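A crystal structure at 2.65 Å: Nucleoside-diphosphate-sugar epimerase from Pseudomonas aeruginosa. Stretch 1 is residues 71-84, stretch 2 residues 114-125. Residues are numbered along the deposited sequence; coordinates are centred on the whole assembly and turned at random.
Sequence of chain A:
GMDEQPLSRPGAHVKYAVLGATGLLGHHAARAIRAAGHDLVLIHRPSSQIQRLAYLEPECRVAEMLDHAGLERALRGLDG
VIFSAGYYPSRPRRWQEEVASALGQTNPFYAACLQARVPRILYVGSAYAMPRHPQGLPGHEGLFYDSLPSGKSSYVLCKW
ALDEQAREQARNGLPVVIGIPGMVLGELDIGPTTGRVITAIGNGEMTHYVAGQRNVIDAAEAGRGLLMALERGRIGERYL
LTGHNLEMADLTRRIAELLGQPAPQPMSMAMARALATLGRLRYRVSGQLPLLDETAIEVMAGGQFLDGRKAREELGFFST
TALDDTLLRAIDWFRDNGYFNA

Stretch 1 71-84: LERALRGLDGVIFS
Stretch 2, residues 114-125: LQARVPRILYVG

Each stretch runs from the last turn of a helix through a loop into a strand, and the two strands lie side by side in parallel, their axes 8° apart and 4.9 Å at closest approach, in the register Val81-Ile121, Ile82-Leu122, Phe83-Tyr123 (CA-CA 5.0-5.1 Å). The helix 71-74 brings Glu72 (chi1 -93°, chi2 t) beside stretch 2, its carboxylate carbon CD in van der Waals contact with Gln115 CB at 3.4 Å. Leu75 (mt; phi/psi -93/7), the first residue to leave helical geometry, points toward stretch 2: its CB lies 3.6 Å from Ala116 CB and 4.0 Å from Val118 CG2, a small apolar cluster at the ends of the two helices. Arg76 folds back, its NH1 donating to Arg73 O at 2.7 Å. Gly77 turns the chain with positive phi (62/38), as Arg117 (64/41) does after the other helix. Two carbonyl oxygens then rest against aliphatic carbon without hydrogen bonding to it: Leu78 O on Pro119 CD at 3.4 Å, Asp79 O on Arg120 CB at 3.3 Å. Gly80 is fully extended (-180/169), and its CA makes a CA-H...O contact with Arg120 O at 3.2 Å. From here the backbones bond in the alternating pattern of parallel strands. Val81 N donates to Arg120 O (3.0 Å) and Val81 O accepts from Leu122 N (3.0 Å, 175°); Val81 (p) sets CG1 3.8 Å from CG1 of Ile121 (chi1 m) and 4.1 Å from Val118 CG1. On the opposite face Ile82 (mt) sets CG1 4.4 Å from CD2 of Leu122 (tp), and its CG2 4.1 Å from CG2 of Val124 (t). Phe83, back on the Val81 face, donates N to Leu122 O (2.9 Å) and accepts at O from Val124 N (3.1 Å); it and Tyr123, both chi1 t, meet rim to rim, CD2 to CD2 at 3.7 Å, centroids 6.0 Å apart, planes at 23°.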

ATOM      1  N   LEU A  71      30.310   4.842 -18.306  1.00 63.02           N
ATOM      2  CA  LEU A  71      29.684   6.153 -18.376  1.00 61.22           C
ATOM      3  C   LEU A  71      30.694   7.163 -18.908  1.00 60.78           C
ATOM      4  O   LEU A  71      30.395   7.899 -19.846  1.00 60.33           O
ATOM      5  CB  LEU A  71      29.166   6.599 -17.008  1.00 61.03           C
ATOM      6  CG  LEU A  71      27.882   5.919 -16.541  1.00 60.85           C
ATOM      7  CD1 LEU A  71      27.716   6.014 -15.031  1.00 61.38           C
ATOM      8  CD2 LEU A  71      26.675   6.509 -17.269  1.00 59.51           C
ATOM      9  N   GLU A  72      31.880   7.181 -18.301  1.00 60.96           N
ATOM     10  CA  GLU A  72      32.984   8.040 -18.722  1.00 60.76           C
ATOM     11  C   GLU A  72      33.234   7.921 -20.195  1.00 59.87           C
ATOM     12  O   GLU A  72      33.468   8.905 -20.878  1.00 59.10           O
ATOM     13  CB  GLU A  72      34.276   7.620 -18.043  1.00 62.55           C
ATOM     14  CG  GLU A  72      34.613   8.315 -16.755  1.00 64.20           C
ATOM     15  CD  GLU A  72      36.081   8.085 -16.373  1.00 67.50           C
ATOM     16  OE1 GLU A  72      36.956   8.601 -17.106  1.00 69.75           O
ATOM     17  OE2 GLU A  72      36.360   7.394 -15.364  1.00 67.33           O
ATOM     18  N   ARG A  73      33.244   6.688 -20.669  1.00 59.79           N
ATOM     19  CA  ARG A  73      33.500   6.423 -22.068  1.00 60.10           C
ATOM     20  C   ARG A  73      32.304   6.909 -22.903  1.00 57.31           C
ATOM     21  O   ARG A  73      32.490   7.570 -23.925  1.00 57.50           O
ATOM     22  CB  ARG A  73      33.775   4.926 -22.285  1.00 61.67           C
ATOM     23  CG  ARG A  73      34.139   4.534 -23.737  1.00 65.50           C
ATOM     24  CD  ARG A  73      33.693   3.096 -24.040  1.00 69.65           C
ATOM     25  NE  ARG A  73      34.468   2.133 -23.252  1.00 75.13           N
ATOM     26  CZ  ARG A  73      34.129   0.859 -23.016  1.00 78.17           C
ATOM     27  NH1 ARG A  73      32.991   0.344 -23.490  1.00 78.20           N
ATOM     28  NH2 ARG A  73      34.945   0.091 -22.291  1.00 80.13           N
ATOM     29  N   ALA A  74      31.090   6.614 -22.458  1.00 54.37           N
ATOM     30  CA  ALA A  74      29.902   7.074 -23.170  1.00 51.86           C
ATOM     31  C   ALA A  74      29.733   8.598 -23.148  1.00 49.85           C
ATOM     32  O   ALA A  74      29.074   9.155 -24.020  1.00 49.10           O
ATOM     33  CB  ALA A  74      28.661   6.398 -22.623  1.00 51.14           C
ATOM     34  N   LEU A  75      30.319   9.264 -22.158  1.00 48.52           N
ATOM     35  CA  LEU A  75      30.249  10.721 -22.052  1.00 47.10           C
ATOM     36  C   LEU A  75      31.427  11.464 -22.721  1.00 47.82           C
ATOM     37  O   LEU A  75      31.553  12.689 -22.594  1.00 47.96           O
ATOM     38  CB  LEU A  75      30.167  11.122 -20.583  1.00 46.68           C
ATOM     39  CG  LEU A  75      28.925  10.652 -19.824  1.00 44.64           C
ATOM     40  CD1 LEU A  75      29.147  10.881 -18.354  1.00 43.89           C
ATOM     41  CD2 LEU A  75      27.637  11.349 -20.290  1.00 40.47           C
ATOM     42  N   ARG A  76      32.287  10.738 -23.436  1.00 48.26           N
ATOM     43  CA  ARG A  76      33.408  11.358 -24.141  1.00 48.67           C
ATOM     44  C   ARG A  76      32.895  12.257 -25.289  1.00 47.71           C
ATOM     45  O   ARG A  76      31.925  11.914 -25.978  1.00 46.10           O
ATOM     46  CB  ARG A  76      34.355  10.278 -24.692  1.00 49.75           C
ATOM     47  CG  ARG A  76      33.844   9.577 -25.963  1.00 50.64           C
ATOM     48  CD  ARG A  76      34.590   8.277 -26.276  1.00 53.55           C
ATOM     49  NE  ARG A  76      34.057   7.611 -27.472  1.00 54.62           N
ATOM     50  CZ  ARG A  76      33.044   6.739 -27.493  1.00 56.16           C
ATOM     51  NH1 ARG A  76      32.407   6.364 -26.383  1.00 57.73           N
ATOM     52  NH2 ARG A  76      32.662   6.215 -28.647  1.00 56.76           N
ATOM     53  N   GLY A  77      33.553  13.404 -25.467  1.00 47.68           N
ATOM     54  CA  GLY A  77      33.438  14.207 -26.680  1.00 47.32           C
ATOM     55  C   GLY A  77      32.053  14.736 -26.965  1.00 46.15           C
ATOM     56  O   GLY A  77      31.624  14.787 -28.124  1.00 46.15           O
ATOM     57  N   LEU A  78      31.361  15.122 -25.899  1.00 45.09           N
ATOM     58  CA  LEU A  78      30.040  15.690 -25.990  1.00 43.90           C
ATOM     59  C   LEU A  78      30.106  17.175 -25.733  1.00 44.61           C
ATOM     60  O   LEU A  78      30.956  17.639 -24.954  1.00 45.40           O
ATOM     61  CB  LEU A  78      29.137  15.088 -24.932  1.00 42.75           C
ATOM     62  CG  LEU A  78      28.792  13.602 -25.002  1.00 41.18           C
ATOM     63  CD1 LEU A  78      27.918  13.286 -23.793  1.00 39.37           C
ATOM     64  CD2 LEU A  78      28.098  13.212 -26.304  1.00 37.83           C
ATOM     65  N   ASP A  79      29.198  17.925 -26.360  1.00 44.10           N
ATOM     66  CA  ASP A  79      28.981  19.316 -25.969  1.00 43.80           C
ATOM     67  C   ASP A  79      27.896  19.462 -24.886  1.00 42.94           C
ATOM     68  O   ASP A  79      27.719  20.531 -24.340  1.00 43.33           O
ATOM     69  CB  ASP A  79      28.622  20.161 -27.176  1.00 44.01           C
ATOM     70  CG  ASP A  79      29.717  20.195 -28.212  1.00 44.72           C
ATOM     71  OD1 ASP A  79      30.528  21.133 -28.158  1.00 45.66           O
ATOM     72  OD2 ASP A  79      29.764  19.295 -29.077  1.00 45.00           O
ATOM     73  N   GLY A  80      27.167  18.399 -24.572  1.00 42.51           N
ATOM     74  CA  GLY A  80      26.196  18.441 -23.463  1.00 41.87           C
ATOM     75  C   GLY A  80      25.446  17.127 -23.245  1.00 41.17           C
ATOM     76  O   GLY A  80      25.518  16.228 -24.078  1.00 41.04           O
ATOM     77  N   VAL A  81      24.719  17.020 -22.130  1.00 40.80           N
ATOM     78  CA  VAL A  81      23.987  15.797 -21.790  1.00 40.26           C
ATOM     79  C   VAL A  81      22.697  16.060 -21.000  1.00 40.14           C
ATOM     80  O   VAL A  81      22.686  16.795 -20.013  1.00 40.53           O
ATOM     81  CB  VAL A  81      24.898  14.827 -21.000  1.00 40.78           C
ATOM     82  CG1 VAL A  81      25.294  15.414 -19.640  1.00 40.46           C
ATOM     83  CG2 VAL A  81      24.225  13.461 -20.850  1.00 40.57           C
ATOM     84  N   ILE A  82      21.611  15.447 -21.430  1.00 40.01           N
ATOM     85  CA  ILE A  82      20.368  15.484 -20.674  1.00 40.31           C
ATOM     86  C   ILE A  82      20.213  14.191 -19.877  1.00 41.15           C
ATOM     87  O   ILE A  82      20.374  13.112 -20.424  1.00 41.72           O
ATOM     88  CB  ILE A  82      19.150  15.657 -21.599  1.00 39.40           C
ATOM     89  CG1 ILE A  82      19.230  17.010 -22.308  1.00 39.49           C
ATOM     90  CG2 ILE A  82      17.856  15.563 -20.804  1.00 38.65           C
ATOM     91  CD1 ILE A  82      18.185  17.224 -23.384  1.00 37.27           C
ATOM     92  N   PHE A  83      19.896  14.308 -18.591  1.00 42.26           N
ATOM     93  CA  PHE A  83      19.653  13.151 -17.728  1.00 43.37           C
ATOM     94  C   PHE A  83      18.170  13.023 -17.352  1.00 43.72           C
ATOM     95  O   PHE A  83      17.665  13.829 -16.579  1.00 43.24           O
ATOM     96  CB  PHE A  83      20.505  13.258 -16.459  1.00 43.95           C
ATOM     97  CG  PHE A  83      20.397  12.071 -15.562  1.00 44.31           C
ATOM     98  CD1 PHE A  83      21.289  11.030 -15.668  1.00 45.11           C
ATOM     99  CD2 PHE A  83      19.396  11.993 -14.604  1.00 45.98           C
ATOM    100  CE1 PHE A  83      21.191   9.921 -14.834  1.00 45.75           C
ATOM    101  CE2 PHE A  83      19.288  10.896 -13.756  1.00 45.69           C
ATOM    102  CZ  PHE A  83      20.183   9.854 -13.879  1.00 46.84           C
ATOM    103  N   SER A  84      17.497  11.998 -17.892  1.00 44.86           N
ATOM    104  CA  SER A  84      16.086  11.683 -17.562  1.00 45.34           C
ATOM    105  C   SER A  84      15.906  10.643 -16.456  1.00 46.13           C
ATOM    106  O   SER A  84      16.105   9.449 -16.676  1.00 47.02           O
ATOM    107  CB  SER A  84      15.356  11.201 -18.807  1.00 45.24           C
ATOM    108  OG  SER A  84      15.294  12.254 -19.752  1.00 45.11           O
ATOM    109  N   LEU A 114      32.261  14.589 -14.384  1.00 50.90           N
ATOM    110  CA  LEU A 114      33.491  15.261 -13.980  1.00 52.93           C
ATOM    111  C   LEU A 114      34.709  14.694 -14.713  1.00 54.52           C
ATOM    112  O   LEU A 114      35.505  15.455 -15.242  1.00 55.62           O
ATOM    113  CB  LEU A 114      33.688  15.141 -12.469  1.00 53.94           C
ATOM    114  CG  LEU A 114      34.794  15.939 -11.774  1.00 55.77           C
ATOM    115  CD1 LEU A 114      34.858  17.416 -12.224  1.00 56.39           C
ATOM    116  CD2 LEU A 114      34.573  15.850 -10.282  1.00 55.74           C
ATOM    117  N   GLN A 115      34.852  13.375 -14.760  1.00 55.39           N
ATOM    118  CA  GLN A 115      35.973  12.742 -15.473  1.00 57.10           C
ATOM    119  C   GLN A 115      35.936  12.905 -16.996  1.00 56.79           C
ATOM    120  O   GLN A 115      36.981  13.040 -17.627  1.00 57.89           O
ATOM    121  CB  GLN A 115      36.043  11.230 -15.178  1.00 57.91           C
ATOM    122  CG  GLN A 115      36.375  10.840 -13.744  1.00 60.03           C
ATOM    123  CD  GLN A 115      37.704  11.404 -13.267  1.00 62.88           C
ATOM    124  OE1 GLN A 115      37.732  12.223 -12.351  1.00 63.99           O
ATOM    125  NE2 GLN A 115      38.809  10.980 -13.895  1.00 63.56           N
ATOM    126  N   ALA A 116      34.750  12.845 -17.595  1.00 56.01           N
ATOM    127  CA  ALA A 116      34.613  12.997 -19.056  1.00 55.90           C
ATOM    128  C   ALA A 116      34.764  14.453 -19.485  1.00 56.28           C
ATOM    129  O   ALA A 116      34.947  14.737 -20.671  1.00 56.16           O
ATOM    130  CB  ALA A 116      33.278  12.464 -19.523  1.00 54.72           C
ATOM    131  N   ARG A 117      34.680  15.358 -18.507  1.00 56.91           N
ATOM    132  CA  ARG A 117      34.800  16.806 -18.708  1.00 57.41           C
ATOM    133  C   ARG A 117      33.670  17.351 -19.572  1.00 55.18           C
ATOM    134  O   ARG A 117      33.893  18.204 -20.406  1.00 55.27           O
ATOM    135  CB  ARG A 117      36.199  17.194 -19.241  1.00 59.00           C
ATOM    136  CG  ARG A 117      37.045  17.930 -18.213  1.00 63.47           C
ATOM    137  CD  ARG A 117      38.556  18.005 -18.587  1.00 69.93           C
ATOM    138  NE  ARG A 117      39.195  19.230 -18.060  1.00 75.45           N
ATOM    139  CZ  ARG A 117      40.511  19.497 -18.059  1.00 80.01           C
ATOM    140  NH1 ARG A 117      41.390  18.623 -18.553  1.00 82.26           N
ATOM    141  NH2 ARG A 117      40.962  20.652 -17.553  1.00 80.51           N
ATOM    142  N   VAL A 118      32.451  16.867 -19.347  1.00 53.54           N
ATOM    143  CA  VAL A 118      31.271  17.368 -20.081  1.00 51.52           C
ATOM    144  C   VAL A 118      31.041  18.826 -19.694  1.00 51.01           C
ATOM    145  O   VAL A 118      31.002  19.134 -18.503  1.00 50.76           O
ATOM    146  CB  VAL A 118      29.976  16.608 -19.744  1.00 50.15           C
ATOM    147  CG1 VAL A 118      28.837  17.150 -20.591  1.00 49.59           C
ATOM    148  CG2 VAL A 118      30.128  15.106 -19.952  1.00 49.63           C
ATOM    149  N   PRO A 119      30.873  19.719 -20.692  1.00 50.31           N
ATOM    150  CA  PRO A 119      30.799  21.148 -20.388  1.00 50.18           C
ATOM    151  C   PRO A 119      29.448  21.630 -19.905  1.00 49.05           C
ATOM    152  O   PRO A 119      29.375  22.702 -19.331  1.00 49.73           O
ATOM    153  CB  PRO A 119      31.131  21.827 -21.728  1.00 50.33           C
ATOM    154  CG  PRO A 119      31.038  20.773 -22.779  1.00 50.02           C
ATOM    155  CD  PRO A 119      30.680  19.462 -22.132  1.00 50.12           C
ATOM    156  N   ARG A 120      28.405  20.833 -20.108  1.00 47.63           N
ATOM    157  CA  ARG A 120      27.026  21.304 -20.053  1.00 46.38           C
ATOM    158  C   ARG A 120      26.118  20.125 -19.657  1.00 44.76           C
ATOM    159  O   ARG A 120      26.027  19.148 -20.394  1.00 44.31           O
ATOM    160  CB  ARG A 120      26.717  21.803 -21.460  1.00 46.76           C
ATOM    161  CG  ARG A 120      25.748  22.927 -21.605  1.00 48.15           C
ATOM    162  CD  ARG A 120      26.191  24.278 -21.045  1.00 49.70           C
ATOM    163  NE  ARG A 120      24.969  25.034 -20.793  1.00 50.84           N
ATOM    164  CZ  ARG A 120      24.858  26.115 -20.038  1.00 52.86           C
ATOM    165  NH1 ARG A 120      25.924  26.655 -19.456  1.00 54.23           N
ATOM    166  NH2 ARG A 120      23.656  26.671 -19.896  1.00 53.28           N
ATOM    167  N   ILE A 121      25.501  20.180 -18.478  1.00 43.77           N
ATOM    168  CA  ILE A 121      24.696  19.062 -17.954  1.00 43.04           C
ATOM    169  C   ILE A 121      23.327  19.566 -17.493  1.00 42.35           C
ATOM    170  O   ILE A 121      23.241  20.489 -16.690  1.00 43.16           O
ATOM    171  CB  ILE A 121      25.386  18.373 -16.722  1.00 43.98           C
ATOM    172  CG1 ILE A 121      26.767  17.811 -17.072  1.00 44.79           C
ATOM    173  CG2 ILE A 121      24.550  17.242 -16.175  1.00 43.02           C
ATOM    174  CD1 ILE A 121      27.812  18.015 -15.960  1.00 45.63           C
ATOM    175  N   LEU A 122      22.253  18.973 -17.997  1.00 41.34           N
ATOM    176  CA  LEU A 122      20.901  19.312 -17.538  1.00 40.51           C
ATOM    177  C   LEU A 122      20.312  18.089 -16.874  1.00 40.13           C
ATOM    178  O   LEU A 122      20.289  17.000 -17.464  1.00 39.29           O
ATOM    179  CB  LEU A 122      19.984  19.764 -18.686  1.00 39.77           C
ATOM    180  CG  LEU A 122      18.530  20.066 -18.295  1.00 38.90           C
ATOM    181  CD1 LEU A 122      18.402  21.439 -17.669  1.00 39.73           C
ATOM    182  CD2 LEU A 122      17.635  19.979 -19.487  1.00 39.33           C
ATOM    183  N   TYR A 123      19.836  18.287 -15.650  1.00 40.10           N
ATOM    184  CA  TYR A 123      19.246  17.233 -14.867  1.00 40.07           C
ATOM    185  C   TYR A 123      17.755  17.497 -14.838  1.00 39.69           C
ATOM    186  O   TYR A 123      17.323  18.625 -14.614  1.00 39.95           O
ATOM    187  CB  TYR A 123      19.824  17.228 -13.449  1.00 41.11           C
ATOM    188  CG  TYR A 123      18.975  16.425 -12.528  1.00 42.13           C
ATOM    189  CD1 TYR A 123      18.016  17.034 -11.743  1.00 43.42           C
ATOM    190  CD2 TYR A 123      19.067  15.044 -12.501  1.00 42.92           C
ATOM    191  CE1 TYR A 123      17.187  16.295 -10.919  1.00 44.40           C
ATOM    192  CE2 TYR A 123      18.240  14.293 -11.689  1.00 44.15           C
ATOM    193  CZ  TYR A 123      17.304  14.930 -10.899  1.00 44.98           C
ATOM    194  OH  TYR A 123      16.472  14.209 -10.090  1.00 46.96           O
ATOM    195  N   VAL A 124      16.956  16.466 -15.082  1.00 39.48           N
ATOM    196  CA  VAL A 124      15.508  16.650 -15.138  1.00 38.91           C
ATOM    197  C   VAL A 124      14.922  16.445 -13.757  1.00 39.08           C
ATOM    198  O   VAL A 124      14.890  15.321 -13.247  1.00 38.45           O
ATOM    199  CB  VAL A 124      14.840  15.702 -16.135  1.00 38.21           C
ATOM    200  CG1 VAL A 124      13.372  16.039 -16.246  1.00 38.02           C
ATOM    201  CG2 VAL A 124      15.498  15.845 -17.485  1.00 38.55           C
ATOM    202  N   GLY A 125      14.467  17.545 -13.163  1.00 39.23           N
ATOM    203  CA  GLY A 125      13.861  17.513 -11.835  1.00 40.20           C
ATOM    204  C   GLY A 125      12.333  17.483 -11.775  1.00 39.88           C
ATOM    205  O   GLY A 125      11.648  17.256 -12.779  1.00 39.59           O
TER